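Local coordinates for PadR family transcriptional regulator (Listeria monocytogenes, PDB 6ABQ), which probably binds DNA through a winged helix-turn-helix domain and regulates transcription as a dimeric, ligand-responsive PadR-type factor, at residues K38-D42 against L43-E47; E50-V53 against Y54-V58; W99-I102 against Q103-M107; E89-L92 against A93-W96. All coordinates share one frame; numbering follows the deposited sequence.

Four local contacts share one chain, three within helices and one where a helix ends. Interactions 1 and 2 follow each other and touch, L40 CD1 lying 4.2 Å from V53 CG2. Interaction 1 closes helix 33-42 with a glycine-based turn, whereas interaction 2, at the start of helix 50-62, adds side-chain hydrogen bonds, E50 with Y54 and T55 with a backbone carbonyl. Interactions 3 and 4 share helix 86-110, their centres about 16 Å apart. In 89-96, leucine and aromatic groups pack on helix 17-27; in 99-107, the helix faces the second subunit with mixed apolar and charged groups. Each of the four is partly buried, and all but interaction 2 touch the second subunit.

Interaction 1: residues K38-D42 against L43-E47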
loop_
_atom_site.group_PDB
_atom_site.type_symbol
_atom_site.label_atom_id
_atom_site.label_comp_id
_atom_site.label_asym_id
_atom_site.label_seq_id
_atom_site.Cartn_x
_atom_site.Cartn_y
_atom_site.Cartn_z
ATOM N N LYS B 38 -13.821 -3.390 -12.724
ATOM C CA LYS B 38 -15.173 -3.285 -12.153
ATOM C C LYS B 38 -15.307 -4.058 -10.841
ATOM O O LYS B 38 -15.947 -3.573 -9.908
ATOM C CB LYS B 38 -16.247 -3.712 -13.162
ATOM C CG LYS B 38 -16.256 -2.918 -14.472
ATOM C CD LYS B 38 -17.021 -1.595 -14.386
ATOM C CE LYS B 38 -16.079 -0.408 -14.224
ATOM N NZ LYS B 38 -16.056 0.439 -15.452
ATOM N N TYR B 39 -14.681 -5.238 -10.774
ATOM C CA TYR B 39 -14.581 -6.016 -9.536
ATOM C C TYR B 39 -13.937 -5.199 -8.397
ATOM O O TYR B 39 -14.443 -5.196 -7.278
ATOM C CB TYR B 39 -13.827 -7.350 -9.761
ATOM C CG TYR B 39 -13.391 -8.009 -8.468
ATOM C CD1 TYR B 39 -14.305 -8.712 -7.664
ATOM C CD2 TYR B 39 -12.067 -7.898 -8.025
ATOM C CE1 TYR B 39 -13.903 -9.288 -6.457
ATOM C CE2 TYR B 39 -11.653 -8.473 -6.828
ATOM C CZ TYR B 39 -12.565 -9.162 -6.045
ATOM O OH TYR B 39 -12.128 -9.722 -4.857
ATOM N N LEU B 40 -12.825 -4.526 -8.698
ATOM C CA LEU B 40 -12.123 -3.690 -7.720
ATOM C C LEU B 40 -12.919 -2.438 -7.325
ATOM O O LEU B 40 -12.910 -2.059 -6.154
ATOM C CB LEU B 40 -10.709 -3.322 -8.206
ATOM C CG LEU B 40 -9.736 -4.493 -8.405
ATOM C CD1 LEU B 40 -8.569 -4.093 -9.300
ATOM C CD2 LEU B 40 -9.247 -5.051 -7.072
ATOM N N ASN B 41 -13.615 -1.828 -8.293
ATOM C CA ASN B 41 -14.475 -0.655 -8.036
ATOM C C ASN B 41 -15.651 -0.978 -7.115
ATOM O O ASN B 41 -15.934 -0.223 -6.184
ATOM C CB ASN B 41 -15.002 -0.034 -9.339
ATOM C CG ASN B 41 -13.905 0.570 -10.221
ATOM O OD1 ASN B 41 -14.143 0.810 -11.399
ATOM N ND2 ASN B 41 -12.720 0.823 -9.666
ATOM N N ASP B 42 -16.309 -2.108 -7.384
ATOM C CA ASP B 42 -17.453 -2.590 -6.602
ATOM C C ASP B 42 -17.067 -3.039 -5.201
ATOM O O ASP B 42 -17.871 -2.948 -4.275
ATOM C CB ASP B 42 -18.178 -3.724 -7.342
ATOM C CG ASP B 42 -18.983 -3.228 -8.547
ATOM O OD1 ASP B 42 -19.231 -2.000 -8.667
ATOM O OD2 ASP B 42 -19.382 -4.078 -9.377
ATOM N N LEU B 43 -15.833 -3.514 -5.059
ATOM C CA LEU B 43 -15.235 -3.831 -3.764
ATOM C C LEU B 43 -15.082 -2.586 -2.880
ATOM O O LEU B 43 -14.992 -2.694 -1.663
ATOM C CB LEU B 43 -13.871 -4.492 -3.996
ATOM C CG LEU B 43 -13.010 -5.068 -2.870
ATOM C CD1 LEU B 43 -13.742 -6.193 -2.158
ATOM C CD2 LEU B 43 -11.700 -5.564 -3.458
ATOM N N GLY B 44 -15.062 -1.411 -3.508
ATOM C CA GLY B 44 -14.912 -0.145 -2.813
ATOM C C GLY B 44 -13.701 0.659 -3.250
ATOM O O GLY B 44 -13.497 1.779 -2.774
ATOM N N PHE B 45 -12.888 0.098 -4.149
ATOM C CA PHE B 45 -11.736 0.828 -4.675
ATOM C C PHE B 45 -12.154 1.554 -5.957
ATOM O O PHE B 45 -11.876 1.115 -7.081
ATOM C CB PHE B 45 -10.509 -0.084 -4.837
ATOM C CG PHE B 45 -10.121 -0.839 -3.576
ATOM C CD1 PHE B 45 -10.166 -0.226 -2.312
ATOM C CD2 PHE B 45 -9.681 -2.166 -3.658
ATOM C CE1 PHE B 45 -9.814 -0.923 -1.162
ATOM C CE2 PHE B 45 -9.315 -2.863 -2.510
ATOM C CZ PHE B 45 -9.386 -2.242 -1.260
ATOM N N ASP B 46 -12.837 2.677 -5.733
ATOM C CA ASP B 46 -13.606 3.424 -6.735
ATOM C C ASP B 46 -12.812 4.192 -7.779
ATOM O O ASP B 46 -13.361 4.548 -8.819
ATOM C CB ASP B 46 -14.520 4.438 -6.029
ATOM C CG ASP B 46 -15.930 3.932 -5.849
ATOM O OD1 ASP B 46 -16.481 3.324 -6.800
ATOM O OD2 ASP B 46 -16.502 4.161 -4.760
ATOM N N GLU B 47 -11.548 4.483 -7.499
ATOM C CA GLU B 47 -10.800 5.389 -8.367
ATOM C C GLU B 47 -9.868 4.695 -9.362
ATOM O O GLU B 47 -9.399 5.351 -10.299
ATOM C CB GLU B 47 -10.102 6.492 -7.558
ATOM C CG GLU B 47 -11.090 7.500 -6.977
ATOM C CD GLU B 47 -10.437 8.655 -6.240
ATOM O OE1 GLU B 47 -9.516 8.416 -5.430
ATOM O OE2 GLU B 47 -10.860 9.813 -6.462
#
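L43, G44 and F45 turn back onto the carbonyls of Y39, L40 and N41, and the result is a Schellman motif closing helix 33-42. The backbone bonds come first. L43 N donates to Y39 O as a last helical bond, while F45 N reaches L40 O at 2.9 Å, the long bond that spans the motif. G44 N reaches N41 O at 3.1 Å, but it approaches from above the carbonyl plane, 64° out of it. G44 takes a positive phi, a backbone shape suited to glycine, and so swings the chain off the helix axis.

Apolar contacts sit beneath this turn. L40 CD2 lies 4.4 Å from L43 CD2 and 4.5 Å from CD2 of F45, a loose cluster that continues onto M21 and I22 of helix 17-27. The CB of L43 rests 3.4 Å from L40 O. The second subunit adds to the cluster, its V109 packing on L43 and its I102 on F45.

One polar side chain then ties the loop to the helix. The carboxamide of N41 stands beside its own backbone N (chi1 -65°), which sends the amide along the helix flank toward the departing chain. F45 is the centre of an inverse gamma turn, and its carbonyl also receives a CA-H...O contact from N41 CA. N41 ND2 also donates to I48 O, just beyond the turn. The bond to F45 is short and lies close to the amide plane: N41 ND2 to F45 O, 2.7 Å, with an N-H...O angle of 149°.

Interaction 2: residues E50-V53 against Y54-V58; sequences EGTV and YTILV
T52 O is gripped by two donors of the following turn. The hydroxyl of T55 donates to it, OG1 to O of T52 at 2.6 Å, in the carbonyl plane and on a lone pair, and the backbone N of I56 supplies the regular helical bond at 3.2 Å from T52 O. The T55 hydroxyl can fold back in this way because OG1 stands between its own backbone N and carbonyl carbon (chi1 76°), leaving the methyl CG2 over G51 O at 3.4 Å.

A second polar pair runs along another flank of the helix. E50 and Y54 extend side by side in the same direction, one helical turn apart, and Y54 OH donates a very short bond to OE2 of E50, 2.5 Å. Carboxylate and ring planes are 58° apart, so the carboxylate is turned well out of the ring plane, while E50 CG runs alongside Y54 CE2 at 3.9 Å. Closer to the backbone, Y54 CD2 passes 3.2 Å from E50 O. The E50 side chain also touches Y34 and T37 of helix 33-42.

The inward side is apolar. V53 CG1 lies 4.1 Å from L57 CD1, and these side chains, with I56, face T37, I36, I22 and I26 on helices 33-42 and 17-27. Such a helix, with a buried apolar stripe and a polar outer side, fits the second helix of a helix-turn-helix, as expected for the PadR family, where it would probably be the recognition helix.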
loop_
_atom_site.group_PDB
_atom_site.type_symbol
_atom_site.label_atom_id
_atom_site.label_comp_id
_atom_site.label_asym_id
_atom_site.label_seq_id
_atom_site.Cartn_x
_atom_site.Cartn_y
_atom_site.Cartn_z
ATOM N N GLU B 50 -9.459 1.393 -15.739
ATOM C CA GLU B 50 -9.130 0.277 -16.624
ATOM C C GLU B 50 -7.680 0.330 -17.135
ATOM O O GLU B 50 -6.985 -0.693 -17.178
ATOM C CB GLU B 50 -10.098 0.327 -17.806
ATOM C CG GLU B 50 -10.587 -1.009 -18.318
ATOM C CD GLU B 50 -11.266 -0.878 -19.670
ATOM O OE1 GLU B 50 -12.103 0.038 -19.861
ATOM O OE2 GLU B 50 -10.945 -1.695 -20.553
ATOM N N GLY B 51 -7.252 1.533 -17.520
ATOM C CA GLY B 51 -5.899 1.793 -18.006
ATOM C C GLY B 51 -4.811 1.389 -17.029
ATOM O O GLY B 51 -3.793 0.823 -17.448
ATOM N N THR B 52 -5.028 1.666 -15.736
ATOM C CA THR B 52 -4.100 1.233 -14.678
ATOM C C THR B 52 -4.049 -0.302 -14.579
ATOM O O THR B 52 -2.951 -0.880 -14.510
ATOM C CB THR B 52 -4.414 1.882 -13.302
ATOM O OG1 THR B 52 -4.496 3.305 -13.452
ATOM C CG2 THR B 52 -3.327 1.560 -12.256
ATOM N N VAL B 53 -5.224 -0.944 -14.594
ATOM C CA VAL B 53 -5.328 -2.414 -14.527
ATOM C C VAL B 53 -4.520 -3.080 -15.655
ATOM O O VAL B 53 -3.822 -4.063 -15.409
ATOM C CB VAL B 53 -6.809 -2.909 -14.466
ATOM C CG1 VAL B 53 -6.929 -4.402 -14.755
ATOM C CG2 VAL B 53 -7.412 -2.612 -13.099
ATOM N N TYR B 54 -4.591 -2.511 -16.862
ATOM C CA TYR B 54 -3.808 -2.979 -18.010
ATOM C C TYR B 54 -2.298 -2.988 -17.767
ATOM O O TYR B 54 -1.635 -3.972 -18.110
ATOM C CB TYR B 54 -4.155 -2.197 -19.287
ATOM C CG TYR B 54 -5.539 -2.505 -19.843
ATOM C CD1 TYR B 54 -5.994 -3.828 -19.950
ATOM C CD2 TYR B 54 -6.390 -1.474 -20.273
ATOM C CE1 TYR B 54 -7.257 -4.115 -20.453
ATOM C CE2 TYR B 54 -7.648 -1.754 -20.787
ATOM C CZ TYR B 54 -8.073 -3.072 -20.874
ATOM O OH TYR B 54 -9.316 -3.360 -21.370
ATOM N N THR B 55 -1.774 -1.916 -17.156
ATOM C CA THR B 55 -0.341 -1.822 -16.799
ATOM C C THR B 55 0.078 -2.937 -15.827
ATOM O O THR B 55 1.148 -3.523 -15.972
ATOM C CB THR B 55 0.066 -0.443 -16.200
ATOM O OG1 THR B 55 -0.381 -0.338 -14.843
ATOM C CG2 THR B 55 -0.470 0.733 -17.015
ATOM N N ILE B 56 -0.785 -3.223 -14.852
ATOM C CA ILE B 56 -0.530 -4.262 -13.847
ATOM C C ILE B 56 -0.577 -5.658 -14.480
ATOM O O ILE B 56 0.266 -6.510 -14.170
ATOM C CB ILE B 56 -1.462 -4.142 -12.611
ATOM C CG1 ILE B 56 -1.225 -2.788 -11.908
ATOM C CG2 ILE B 56 -1.218 -5.299 -11.640
ATOM C CD1 ILE B 56 -2.331 -2.341 -10.964
ATOM N N LEU B 57 -1.542 -5.873 -15.371
ATOM C CA LEU B 57 -1.605 -7.100 -16.169
ATOM C C LEU B 57 -0.332 -7.328 -17.000
ATOM O O LEU B 57 0.168 -8.452 -17.066
ATOM C CB LEU B 57 -2.862 -7.125 -17.050
ATOM C CG LEU B 57 -4.232 -7.278 -16.356
ATOM C CD1 LEU B 57 -5.360 -7.117 -17.358
ATOM C CD2 LEU B 57 -4.376 -8.587 -15.586
ATOM N N VAL B 58 0.188 -6.260 -17.609
ATOM C CA VAL B 58 1.467 -6.303 -18.343
ATOM C C VAL B 58 2.616 -6.717 -17.402
ATOM O O VAL B 58 3.429 -7.576 -17.753
ATOM C CB VAL B 58 1.762 -4.968 -19.084
ATOM C CG1 VAL B 58 3.217 -4.869 -19.540
ATOM C CG2 VAL B 58 0.829 -4.812 -20.281
#

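Interaction 3: residues W99-I102 against Q103-M107; sequences WDFI and QGKIM
K105 lays its alkyl chain across the ring of F101, one helical turn earlier. K105 CG lies over one face of the ring, 3.9 Å from F101 CE2, and K105 CE comes down on the outer end at 3.6 Å from CZ of F101. The F101 ring is carried forward along the helix because its own CG is anti to the backbone N (chi1 -176°), while the lysine bends at chi2 (-62°) and then runs straight out past the ring. The methylenes therefore make the contact and NZ travels on to hydrogen-bond L43 O of the second subunit.

The buried stripe is formed by I102 and I106. Here CG2 of I102 meets CD1 of I106 at 3.6 Å, and I106 CG1 lies 3.2 Å from I102 O. In the second subunit, L13 packs on I102 and W96 on I106.

Around the helix, the carboxamide end of Q103 crosses the W99 indole obliquely, Q103 CD 3.9 Å from W99 CZ3, the planes 39° apart; Q103 also packs against Q103 of the second subunit. Beside it and pointing the same way, D100 makes a salt bridge from OD2 to K110 NZ of the second subunit. Four regular helical bonds, such as I106 N to I102 O at 3.0 Å, keep these residues at one-turn spacing. The apolar stripe, one salt bridge and one lysine-to-carbonyl hydrogen bond imply a mixed dimer interface, in keeping with a PadR C-terminal dimerisation helix.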
loop_
_atom_site.group_PDB
_atom_site.type_symbol
_atom_site.label_atom_id
_atom_site.label_comp_id
_atom_site.label_asym_id
_atom_site.label_seq_id
_atom_site.Cartn_x
_atom_site.Cartn_y
_atom_site.Cartn_z
ATOM N N TRP B 99 1.493 -9.833 3.212
ATOM C CA TRP B 99 0.399 -8.942 3.600
ATOM C C TRP B 99 -0.045 -9.155 5.053
ATOM O O TRP B 99 -0.335 -8.185 5.743
ATOM C CB TRP B 99 -0.800 -9.052 2.639
ATOM C CG TRP B 99 -1.834 -7.979 2.897
ATOM C CD1 TRP B 99 -1.847 -6.707 2.388
ATOM C CD2 TRP B 99 -2.976 -8.078 3.757
ATOM N NE1 TRP B 99 -2.935 -6.011 2.867
ATOM C CE2 TRP B 99 -3.647 -6.826 3.708
ATOM C CE3 TRP B 99 -3.511 -9.106 4.555
ATOM C CZ2 TRP B 99 -4.825 -6.573 4.437
ATOM C CZ3 TRP B 99 -4.683 -8.855 5.281
ATOM C CH2 TRP B 99 -5.329 -7.597 5.211
ATOM N N ASP B 100 -0.097 -10.412 5.500
ATOM C CA ASP B 100 -0.378 -10.737 6.906
ATOM C C ASP B 100 0.701 -10.225 7.860
ATOM O O ASP B 100 0.375 -9.665 8.912
ATOM C CB ASP B 100 -0.572 -12.242 7.112
ATOM C CG ASP B 100 -1.995 -12.696 6.849
ATOM O OD1 ASP B 100 -2.961 -11.979 7.214
ATOM O OD2 ASP B 100 -2.150 -13.800 6.289
ATOM N N PHE B 101 1.969 -10.425 7.486
ATOM C CA PHE B 101 3.121 -9.902 8.236
ATOM C C PHE B 101 3.011 -8.383 8.389
ATOM O O PHE B 101 3.119 -7.861 9.501
ATOM C CB PHE B 101 4.450 -10.290 7.559
ATOM C CG PHE B 101 5.684 -9.873 8.332
ATOM C CD1 PHE B 101 6.227 -10.709 9.313
ATOM C CD2 PHE B 101 6.306 -8.641 8.083
ATOM C CE1 PHE B 101 7.359 -10.325 10.034
ATOM C CE2 PHE B 101 7.435 -8.251 8.801
ATOM C CZ PHE B 101 7.966 -9.098 9.774
ATOM N N ILE B 102 2.762 -7.697 7.272
ATOM C CA ILE B 102 2.721 -6.237 7.217
ATOM C C ILE B 102 1.570 -5.641 8.037
ATOM O O ILE B 102 1.778 -4.642 8.739
ATOM C CB ILE B 102 2.802 -5.735 5.752
ATOM C CG1 ILE B 102 4.271 -5.524 5.375
ATOM C CG2 ILE B 102 2.042 -4.432 5.525
ATOM C CD1 ILE B 102 4.622 -5.946 3.964
ATOM N N GLN B 103 0.397 -6.276 7.967
ATOM C CA GLN B 103 -0.796 -5.887 8.735
ATOM C C GLN B 103 -0.518 -5.888 10.243
ATOM O O GLN B 103 -0.876 -4.948 10.956
ATOM C CB GLN B 103 -1.960 -6.839 8.407
ATOM C CG GLN B 103 -3.290 -6.513 9.079
ATOM C CD GLN B 103 -4.273 -7.670 9.018
ATOM O OE1 GLN B 103 -5.479 -7.481 9.173
ATOM N NE2 GLN B 103 -3.761 -8.874 8.789
ATOM N N GLY B 104 0.115 -6.969 10.709
ATOM C CA GLY B 104 0.428 -7.166 12.123
ATOM C C GLY B 104 1.376 -6.110 12.653
ATOM O O GLY B 104 1.190 -5.606 13.763
ATOM N N LYS B 105 2.382 -5.772 11.848
ATOM C CA LYS B 105 3.370 -4.757 12.207
ATOM C C LYS B 105 2.787 -3.347 12.211
ATOM O O LYS B 105 3.130 -2.558 13.087
ATOM C CB LYS B 105 4.623 -4.842 11.324
ATOM C CG LYS B 105 5.366 -6.173 11.385
ATOM C CD LYS B 105 5.895 -6.495 12.780
ATOM C CE LYS B 105 6.476 -7.899 12.841
ATOM N NZ LYS B 105 7.216 -8.124 14.116
ATOM N N ILE B 106 1.901 -3.051 11.254
ATOM C CA ILE B 106 1.156 -1.774 11.219
ATOM C C ILE B 106 0.202 -1.633 12.424
ATOM O O ILE B 106 -0.006 -0.521 12.924
ATOM C CB ILE B 106 0.422 -1.544 9.867
ATOM C CG1 ILE B 106 1.425 -1.506 8.705
ATOM C CG2 ILE B 106 -0.354 -0.231 9.873
ATOM C CD1 ILE B 106 0.808 -1.515 7.320
ATOM N N MET B 107 -0.354 -2.752 12.895
ATOM C CA MET B 107 -1.158 -2.759 14.130
ATOM C C MET B 107 -0.314 -2.484 15.386
ATOM O O MET B 107 -0.819 -1.926 16.365
ATOM C CB MET B 107 -1.970 -4.057 14.275
ATOM C CG MET B 107 -3.159 -4.193 13.323
ATOM S SD MET B 107 -4.399 -2.865 13.366
ATOM C CE MET B 107 -5.156 -3.081 14.983
#

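Interaction 4: residues E89-L92 against A93-W96; sequences EEEL and AIFW
The indole of W96 meets L92 near its pyrrole end, where L92 CD1 is 3.5 Å from W96 NE1 and 4.0 Å from CD1 of W96. Over one face of the indole F95 CE2 stands 3.7 Å above the plane of W96, offset toward the rim. L92 and W96 point the same way, side by side, since the leucine CG is anti to its backbone N (chi1 -179°) and so leans toward the next turn. At the edge of the F95 ring, near its plane, is the carbonyl oxygen of L92, 4.1 Å from F95 CD2.

The indole nitrogen is satisfied by a hydrogen bond to E24 OE1 on helix 17-27. That helix also receives L92, which packs on L23, E24 and S27, while F95 meets L13 of the second subunit and W99 further along its own helix.

Under the side chains run four helical bonds, the shortest from F95 N to E91 O at 2.8 Å. On the outer flank I94 lays CG1 and CD1 over E90 O, the former at 3.4 Å. This is an amphipathic helix packed on helix 17-27, part of what is probably the DNA-binding winged helix-turn-helix domain, at the junction through which a PadR protein probably joins that domain to its dimerisation helix.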
loop_
_atom_site.group_PDB
_atom_site.type_symbol
_atom_site.label_atom_id
_atom_site.label_comp_id
_atom_site.label_asym_id
_atom_site.label_seq_id
_atom_site.Cartn_x
_atom_site.Cartn_y
_atom_site.Cartn_z
ATOM N N GLU B 89 -0.080 -18.783 -8.905
ATOM C CA GLU B 89 -0.649 -19.448 -7.726
ATOM C C GLU B 89 0.285 -19.365 -6.513
ATOM O O GLU B 89 -0.154 -19.033 -5.413
ATOM C CB GLU B 89 -0.998 -20.913 -8.028
ATOM C CG GLU B 89 -2.254 -21.100 -8.876
ATOM C CD GLU B 89 -2.478 -22.532 -9.344
ATOM O OE1 GLU B 89 -1.804 -23.467 -8.861
ATOM O OE2 GLU B 89 -3.351 -22.733 -10.206
ATOM N N GLU B 90 1.568 -19.646 -6.737
ATOM C CA GLU B 90 2.583 -19.583 -5.691
ATOM C C GLU B 90 2.857 -18.161 -5.208
ATOM O O GLU B 90 2.982 -17.939 -4.003
ATOM C CB GLU B 90 3.881 -20.281 -6.121
ATOM C CG GLU B 90 3.752 -21.799 -6.231
ATOM C CD GLU B 90 4.943 -22.555 -5.655
ATOM O OE1 GLU B 90 5.399 -22.207 -4.537
ATOM O OE2 GLU B 90 5.413 -23.515 -6.310
ATOM N N GLU B 91 2.929 -17.209 -6.145
ATOM C CA GLU B 91 3.125 -15.784 -5.823
ATOM C C GLU B 91 1.954 -15.192 -5.034
ATOM O O GLU B 91 2.155 -14.329 -4.172
ATOM C CB GLU B 91 3.390 -14.963 -7.095
ATOM C CG GLU B 91 3.540 -13.449 -6.903
ATOM C CD GLU B 91 4.645 -13.042 -5.932
ATOM O OE1 GLU B 91 5.738 -13.647 -5.948
ATOM O OE2 GLU B 91 4.418 -12.100 -5.146
ATOM N N LEU B 92 0.743 -15.654 -5.333
ATOM C CA LEU B 92 -0.437 -15.227 -4.591
ATOM C C LEU B 92 -0.360 -15.670 -3.124
ATOM O O LEU B 92 -0.614 -14.860 -2.228
ATOM C CB LEU B 92 -1.731 -15.698 -5.263
ATOM C CG LEU B 92 -3.070 -15.310 -4.615
ATOM C CD1 LEU B 92 -3.285 -13.799 -4.527
ATOM C CD2 LEU B 92 -4.211 -15.984 -5.362
ATOM N N ALA B 93 0.001 -16.941 -2.905
ATOM C CA ALA B 93 0.221 -17.491 -1.563
ATOM C C ALA B 93 1.289 -16.700 -0.801
ATOM O O ALA B 93 1.107 -16.407 0.379
ATOM C CB ALA B 93 0.582 -18.970 -1.629
ATOM N N ILE B 94 2.376 -16.345 -1.496
ATOM C CA ILE B 94 3.447 -15.497 -0.954
ATOM C C ILE B 94 2.944 -14.084 -0.596
ATOM O O ILE B 94 3.301 -13.566 0.462
ATOM C CB ILE B 94 4.694 -15.468 -1.884
ATOM C CG1 ILE B 94 5.370 -16.845 -1.916
ATOM C CG2 ILE B 94 5.722 -14.445 -1.406
ATOM C CD1 ILE B 94 6.297 -17.069 -3.093
ATOM N N PHE B 95 2.118 -13.486 -1.467
ATOM C CA PHE B 95 1.488 -12.182 -1.201
ATOM C C PHE B 95 0.715 -12.157 0.118
ATOM O O PHE B 95 0.881 -11.219 0.904
ATOM C CB PHE B 95 0.570 -11.726 -2.350
ATOM C CG PHE B 95 -0.389 -10.628 -1.956
ATOM C CD1 PHE B 95 0.044 -9.300 -1.865
ATOM C CD2 PHE B 95 -1.718 -10.920 -1.637
ATOM C CE1 PHE B 95 -0.830 -8.289 -1.479
ATOM C CE2 PHE B 95 -2.597 -9.911 -1.250
ATOM C CZ PHE B 95 -2.153 -8.595 -1.176
ATOM N N TRP B 96 -0.131 -13.171 0.337
ATOM C CA TRP B 96 -0.942 -13.277 1.558
ATOM C C TRP B 96 -0.091 -13.423 2.829
ATOM O O TRP B 96 -0.425 -12.845 3.872
ATOM C CB TRP B 96 -1.977 -14.409 1.450
ATOM C CG TRP B 96 -3.117 -14.111 0.489
ATOM C CD1 TRP B 96 -3.436 -14.805 -0.645
ATOM C CD2 TRP B 96 -4.067 -13.033 0.576
ATOM N NE1 TRP B 96 -4.525 -14.234 -1.266
ATOM C CE2 TRP B 96 -4.932 -13.147 -0.539
ATOM C CE3 TRP B 96 -4.271 -11.982 1.490
ATOM C CZ2 TRP B 96 -5.989 -12.255 -0.763
ATOM C CZ3 TRP B 96 -5.316 -11.096 1.267
ATOM C CH2 TRP B 96 -6.167 -11.240 0.151
#